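Local structure of cell cycle regulatory protein GcrA (Caulobacter crescentus, 5YIU) at residues A[16-20]-A[21-25]; A[33-37]-A[38-42]. The protein regulates the cell cycle as a transcription activator, and this piece of it is the small helical domain that binds DNA. All blocks are in the same frame, centred on the assembly; numbering follows the deposited sequence. Where two conformers were deposited one is given.

Contact 1. Residues A[16-20]-A[21-25]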
ATOM      1  N   LYS A  16      -5.056  -4.069   0.764  1.00  7.95           N
ATOM      2  CA  LYS A  16      -5.775  -4.828   1.775  1.00  8.96           C
ATOM      3  C   LYS A  16      -5.695  -6.331   1.505  1.00  8.10           C
ATOM      4  O   LYS A  16      -5.347  -7.104   2.403  1.00  8.15           O
ATOM      5  CB  LYS A  16      -7.223  -4.355   1.839  1.00 11.84           C
ATOM      6  CG  LYS A  16      -8.090  -5.099   2.829  1.00 20.20           C
ATOM      7  CD  LYS A  16      -9.503  -4.547   2.786  1.00 25.26           C
ATOM      8  CE  LYS A  16     -10.479  -5.515   3.414  1.00 32.13           C
ATOM      9  NZ  LYS A  16     -11.880  -5.020   3.338  1.00 34.07           N
ATOM     10  N   LYS A  17      -5.990  -6.746   0.277  1.00  7.68           N
ATOM     11  CA  LYS A  17      -5.947  -8.162  -0.080  0.56  9.18           C
ATOM     12  C   LYS A  17      -4.555  -8.750   0.110  1.00  7.68           C
ATOM     13  O   LYS A  17      -4.394  -9.810   0.715  1.00  7.63           O
ATOM     14  CB  LYS A  17      -6.401  -8.362  -1.529  0.56 10.23           C
ATOM     15  CG  LYS A  17      -7.889  -8.161  -1.759  1.00 16.50           C
ATOM     16  CD  LYS A  17      -8.214  -8.129  -3.250  1.00 20.72           C
ATOM     17  CE  LYS A  17      -9.723  -8.182  -3.497  1.00 27.84           C
ATOM     18  NZ  LYS A  17     -10.055  -8.350  -4.943  0.56 23.80           N
ATOM     19  N   LEU A  18      -3.547  -8.055  -0.398  1.00  7.93           N
ATOM     20  CA  LEU A  18      -2.175  -8.538  -0.311  1.00  7.96           C
ATOM     21  C   LEU A  18      -1.667  -8.577   1.126  1.00  7.53           C
ATOM     22  O   LEU A  18      -0.928  -9.490   1.515  1.00  7.95           O
ATOM     23  CB  LEU A  18      -1.249  -7.706  -1.194  1.00 10.26           C
ATOM     24  CG  LEU A  18      -1.555  -7.760  -2.691  1.00  8.82           C
ATOM     25  CD1 LEU A  18      -0.521  -6.951  -3.468  1.00 12.97           C
ATOM     26  CD2 LEU A  18      -1.634  -9.204  -3.209  1.00 13.36           C
ATOM     27  N   TRP A  19      -2.065  -7.596   1.920  1.00  7.65           N
ATOM     28  CA  TRP A  19      -1.676  -7.596   3.324  1.00  8.84           C
ATOM     29  C   TRP A  19      -2.299  -8.794   4.042  1.00  9.11           C
ATOM     30  O   TRP A  19      -1.619  -9.500   4.790  1.00  8.71           O
ATOM     31  CB  TRP A  19      -2.065  -6.280   4.001  1.00  8.09           C
ATOM     32  CG  TRP A  19      -1.547  -6.174   5.395  1.00  7.69           C
ATOM     33  CD1 TRP A  19      -2.240  -6.405   6.543  1.00 10.11           C
ATOM     34  CD2 TRP A  19      -0.214  -5.836   5.789  1.00  8.11           C
ATOM     35  NE1 TRP A  19      -1.427  -6.217   7.629  1.00 10.94           N
ATOM     36  CE2 TRP A  19      -0.175  -5.865   7.194  1.00  9.20           C
ATOM     37  CE3 TRP A  19       0.955  -5.514   5.086  1.00  8.46           C
ATOM     38  CZ2 TRP A  19       0.980  -5.574   7.918  1.00 11.92           C
ATOM     39  CZ3 TRP A  19       2.103  -5.222   5.805  1.00 12.76           C
ATOM     40  CH2 TRP A  19       2.107  -5.256   7.207  1.00 13.09           C
ATOM     41  N   LEU A  20      -3.588  -9.027   3.806  1.00  7.23           N
ATOM     42  CA  LEU A  20      -4.266 -10.181   4.390  1.00  8.02           C
ATOM     43  C   LEU A  20      -3.679 -11.496   3.876  1.00  9.36           C
ATOM     44  O   LEU A  20      -3.682 -12.485   4.598  1.00  8.56           O
ATOM     45  CB  LEU A  20      -5.772 -10.116   4.127  1.00  8.11           C
ATOM     46  CG  LEU A  20      -6.497  -8.956   4.822  1.00  9.08           C
ATOM     47  CD1 LEU A  20      -7.935  -8.875   4.314  1.00 12.46           C
ATOM     48  CD2 LEU A  20      -6.451  -9.083   6.342  1.00 11.32           C
ATOM     49  N   ASP A  21      -3.174 -11.491   2.641  1.00  7.02           N
ATOM     50  CA  ASP A  21      -2.518 -12.665   2.060  1.00  9.19           C
ATOM     51  C   ASP A  21      -1.163 -12.962   2.694  1.00 10.92           C
ATOM     52  O   ASP A  21      -0.604 -14.041   2.488  1.00 13.07           O
ATOM     53  CB  ASP A  21      -2.315 -12.512   0.551  1.00 10.62           C
ATOM     54  CG  ASP A  21      -3.609 -12.522  -0.227  1.00 10.11           C
ATOM     55  OD1 ASP A  21      -4.637 -13.022   0.287  1.00  8.98           O
ATOM     56  OD2 ASP A  21      -3.585 -12.053  -1.373  1.00  9.47           O
ATOM     57  N   GLY A  22      -0.620 -12.007   3.438  1.00  8.57           N
ATOM     58  CA  GLY A  22       0.648 -12.203   4.117  1.00  9.03           C
ATOM     59  C   GLY A  22       1.854 -11.611   3.413  1.00 10.76           C
ATOM     60  O   GLY A  22       2.984 -11.862   3.813  1.00 12.95           O
ATOM     61  N   LEU A  23       1.638 -10.825   2.363  1.00  9.31           N
ATOM     62  CA  LEU A  23       2.767 -10.174   1.694  1.00 10.99           C
ATOM     63  C   LEU A  23       3.362  -9.065   2.557  1.00 11.44           C
ATOM     64  O   LEU A  23       2.661  -8.408   3.323  1.00  9.66           O
ATOM     65  CB  LEU A  23       2.368  -9.616   0.330  1.00 11.42           C
ATOM     66  CG  LEU A  23       2.214 -10.596  -0.838  1.00 17.65           C
ATOM     67  CD1 LEU A  23       1.012 -11.489  -0.666  1.00 20.31           C
ATOM     68  CD2 LEU A  23       2.108  -9.828  -2.142  1.00 19.58           C
ATOM     69  N   SER A  24       4.669  -8.876   2.436  1.00  9.39           N
ATOM     70  CA  SER A  24       5.372  -7.833   3.163  1.00  8.86           C
ATOM     71  C   SER A  24       5.031  -6.460   2.609  1.00  9.13           C
ATOM     72  O   SER A  24       4.559  -6.324   1.475  1.00  9.00           O
ATOM     73  CB  SER A  24       6.881  -8.055   3.061  1.00 10.56           C
ATOM     74  OG  SER A  24       7.329  -7.790   1.741  1.00 12.51           O
ATOM     75  N   ALA A  25       5.290  -5.439   3.415  1.00  8.11           N
ATOM     76  CA  ALA A  25       5.103  -4.077   2.945  1.00  9.11           C
ATOM     77  C   ALA A  25       5.983  -3.780   1.728  1.00  8.87           C
ATOM     78  O   ALA A  25       5.590  -3.027   0.839  1.00  9.50           O
ATOM     79  CB  ALA A  25       5.381  -3.096   4.056  1.00  8.29           C
TER
HETATM   80  O   HOH W   1       1.119  -9.204   5.338  1.00 12.57           O
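Leu18 and Leu23 meet through methyl groups: both have CG anti to the carbonyl carbon (chi1 -63° and -77°), and with the further turn about CB-CG this puts Leu23 CD2 3.9 Å from Leu18 CD2. Trp19 turns the other way: its CG lies anti to the backbone N (chi1 -173°), and the six-membered ring extends alongside the following loop until CZ3 is 4.3 Å from Ala25 CB, with Ala25 N near the ring plane at its edge. The helix ends here in a Schellman motif. Leu23 N bonds back to Leu18 O at 3.0 Å, and Gly22 N reaches Trp19 O at 3.0 Å from above the carbonyl plane. Gly22 suits the turn because its phi is positive, where a CB would strike the preceding carbonyl oxygen. A water donates to Trp19 O (2.8 Å) and to Leu23 O (2.7 Å), tying helix end to loop while sitting on one face of the indole, towards its rim. Leu23 thus gives the turn both a backbone bond and an apolar side chain. Ser24 then caps Gln27 N of helix 25-32; Leu18 and Trp19 pack on Ile28 of that helix, and Trp19 also touches Val44 of helix 37-47.

Contact 2. Residues A[33-37]-A[38-42]; sequences GGVTR and NAVIG
Arg37 and Asn38, the neighbours with most surface buried here, both point outward from the first turn of helix 37-47 and meet at the guanidinium edge. The arginine chain is extended from CG to NE, with CG anti to the backbone N (chi1 175°), and this carries the guanidinium past Ile41, whose CD1 lies over one of its faces, 3.4 Å from NH1. The short amide of Asn38 can bring OD1 to the guanidinium edge, 3.4 Å from NH1, its plane turned 68° from the guanidinium. A long arginine suits this place: its flat end can lie against a methyl group while keeping its N-H groups at the rim. Val40, buried, suits the interior, meeting Ala29 and Leu15 of the two other helices. Its N donates to Thr36 O at 3.0 Å, and its CG2 meets Val35 CG1 at 4.1 Å, the branched side chains crossing nearly at right angles. Val35 CG2 also rests on the small Ala39 CB, 3.6 Å away. N-cap Thr36 ties loop to helix: its OG1 offers Ala39 N a side-chain acceptor at 3.2 Å, where no preceding turn supplies carbonyls. Val35, Ala39 and Val40 thus form an apolar side, while Arg37, probably positive, packs its side chain on Ile41, Ala25 and Ser26.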
ATOM      1  N   GLY A  33       3.518   0.015  -7.026  1.00 11.49           N
ATOM      2  CA  GLY A  33       4.328   0.927  -7.813  1.00 12.88           C
ATOM      3  C   GLY A  33       4.234   2.360  -7.328  1.00  9.13           C
ATOM      4  O   GLY A  33       3.181   2.792  -6.852  1.00 11.94           O
ATOM      5  N   GLY A  34       5.336   3.099  -7.446  1.00 11.25           N
ATOM      6  CA  GLY A  34       5.352   4.514  -7.117  1.00 13.02           C
ATOM      7  C   GLY A  34       5.096   4.869  -5.660  1.00 12.48           C
ATOM      8  O   GLY A  34       4.710   5.988  -5.352  1.00 12.30           O
ATOM      9  N   VAL A  35       5.306   3.916  -4.760  1.00 11.41           N
ATOM     10  CA  VAL A  35       5.095   4.148  -3.335  1.00 13.50           C
ATOM     11  C   VAL A  35       6.139   3.330  -2.580  1.00  9.79           C
ATOM     12  O   VAL A  35       6.584   2.287  -3.067  1.00 12.12           O
ATOM     13  CB  VAL A  35       3.639   3.756  -2.917  1.00 10.95           C
ATOM     14  CG1 VAL A  35       3.389   2.261  -3.115  1.00 10.81           C
ATOM     15  CG2 VAL A  35       3.327   4.164  -1.487  1.00 10.24           C
ATOM     16  N   THR A  36       6.566   3.813  -1.417  1.00 10.61           N
ATOM     17  CA  THR A  36       7.593   3.114  -0.654  1.00 10.60           C
ATOM     18  C   THR A  36       7.028   2.153   0.374  1.00  9.40           C
ATOM     19  O   THR A  36       5.851   2.196   0.730  1.00  8.70           O
ATOM     20  CB  THR A  36       8.477   4.088   0.130  1.00  9.16           C
ATOM     21  OG1 THR A  36       7.666   4.791   1.074  1.00 12.34           O
ATOM     22  CG2 THR A  36       9.180   5.069  -0.801  1.00 11.88           C
ATOM     23  N   ARG A  37       7.909   1.291   0.860  1.00  8.57           N
ATOM     24  CA  ARG A  37       7.603   0.360   1.927  1.00 10.09           C
ATOM     25  C   ARG A  37       6.999   1.069   3.144  1.00  8.68           C
ATOM     26  O   ARG A  37       5.947   0.671   3.658  1.00  8.57           O
ATOM     27  CB  ARG A  37       8.888  -0.358   2.317  1.00 12.27           C
ATOM     28  CG  ARG A  37       8.740  -1.261   3.488  1.00 14.58           C
ATOM     29  CD  ARG A  37      10.053  -1.916   3.851  1.00 14.80           C
ATOM     30  NE  ARG A  37       9.806  -2.901   4.892  1.00 19.07           N
ATOM     31  CZ  ARG A  37       9.738  -2.613   6.184  1.00 17.12           C
ATOM     32  NH1 ARG A  37       9.929  -1.377   6.596  1.00 12.12           N
ATOM     33  NH2 ARG A  37       9.487  -3.566   7.066  1.00 21.65           N
ATOM     34  N   ASN A  38       7.646   2.135   3.597  1.00  7.52           N
ATOM     35  CA  ASN A  38       7.159   2.830   4.777  1.00  7.96           C
ATOM     36  C   ASN A  38       5.810   3.499   4.559  1.00  8.50           C
ATOM     37  O   ASN A  38       5.001   3.575   5.484  1.00  8.14           O
ATOM     38  CB  ASN A  38       8.186   3.857   5.260  1.00  9.06           C
ATOM     39  CG  ASN A  38       9.382   3.211   5.937  1.00  9.16           C
ATOM     40  OD1 ASN A  38       9.431   1.992   6.112  1.00  9.53           O
ATOM     41  ND2 ASN A  38      10.354   4.031   6.317  1.00 10.16           N
ATOM     42  N   ALA A  39       5.554   3.970   3.338  1.00  7.57           N
ATOM     43  CA  ALA A  39       4.266   4.589   3.063  1.00  6.68           C
ATOM     44  C   ALA A  39       3.154   3.530   3.071  1.00  7.86           C
ATOM     45  O   ALA A  39       2.038   3.791   3.540  1.00  7.85           O
ATOM     46  CB  ALA A  39       4.298   5.355   1.749  1.00  8.83           C
ATOM     47  N   VAL A  40       3.463   2.328   2.586  1.00  7.08           N
ATOM     48  CA  VAL A  40       2.524   1.215   2.683  1.00  7.31           C
ATOM     49  C   VAL A  40       2.213   0.901   4.151  1.00  7.61           C
ATOM     50  O   VAL A  40       1.057   0.730   4.531  1.00  7.41           O
ATOM     51  CB  VAL A  40       3.059  -0.030   1.940  1.00  6.87           C
ATOM     52  CG1 VAL A  40       2.277  -1.271   2.326  1.00  7.53           C
ATOM     53  CG2 VAL A  40       3.022   0.195   0.429  1.00  8.48           C
ATOM     54  N   ILE A  41       3.253   0.837   4.982  1.00  7.69           N
ATOM     55  CA  ILE A  41       3.050   0.590   6.408  1.00  8.73           C
ATOM     56  C   ILE A  41       2.131   1.643   7.030  1.00  7.51           C
ATOM     57  O   ILE A  41       1.191   1.314   7.757  1.00  7.22           O
ATOM     58  CB  ILE A  41       4.393   0.521   7.170  1.00  7.66           C
ATOM     59  CG1 ILE A  41       5.143  -0.756   6.766  1.00  9.60           C
ATOM     60  CG2 ILE A  41       4.165   0.572   8.686  1.00  9.96           C
ATOM     61  CD1 ILE A  41       6.593  -0.828   7.259  1.00 10.56           C
ATOM     62  N   GLY A  42       2.372   2.910   6.715  1.00  7.96           N
ATOM     63  CA  GLY A  42       1.512   3.953   7.229  1.00  7.96           C
ATOM     64  C   GLY A  42       0.058   3.763   6.838  1.00  7.26           C
ATOM     65  O   GLY A  42      -0.853   3.990   7.649  1.00  8.51           O
TER

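How the contacts relate
Contact 1 comes first along the chain and contact 2 follows, their centres about 13 Å apart. Residues 16-25 run from the end of helix 9-21 through the loop to the start of helix 25-32, and residues 33-42 from the next loop into helix 37-47, so the two contacts form the corners of a three-helix domain. They touch at Ala25, whose CB lies 3.6 Å from Ile41 CG1 and 4.0 Å from Val40 CG1; its small side chain suits close packing of helix 25-32 on helix 37-47. The arrangement is consistent with a helix-turn-helix fold, in which the third helix would probably be the one that reads DNA.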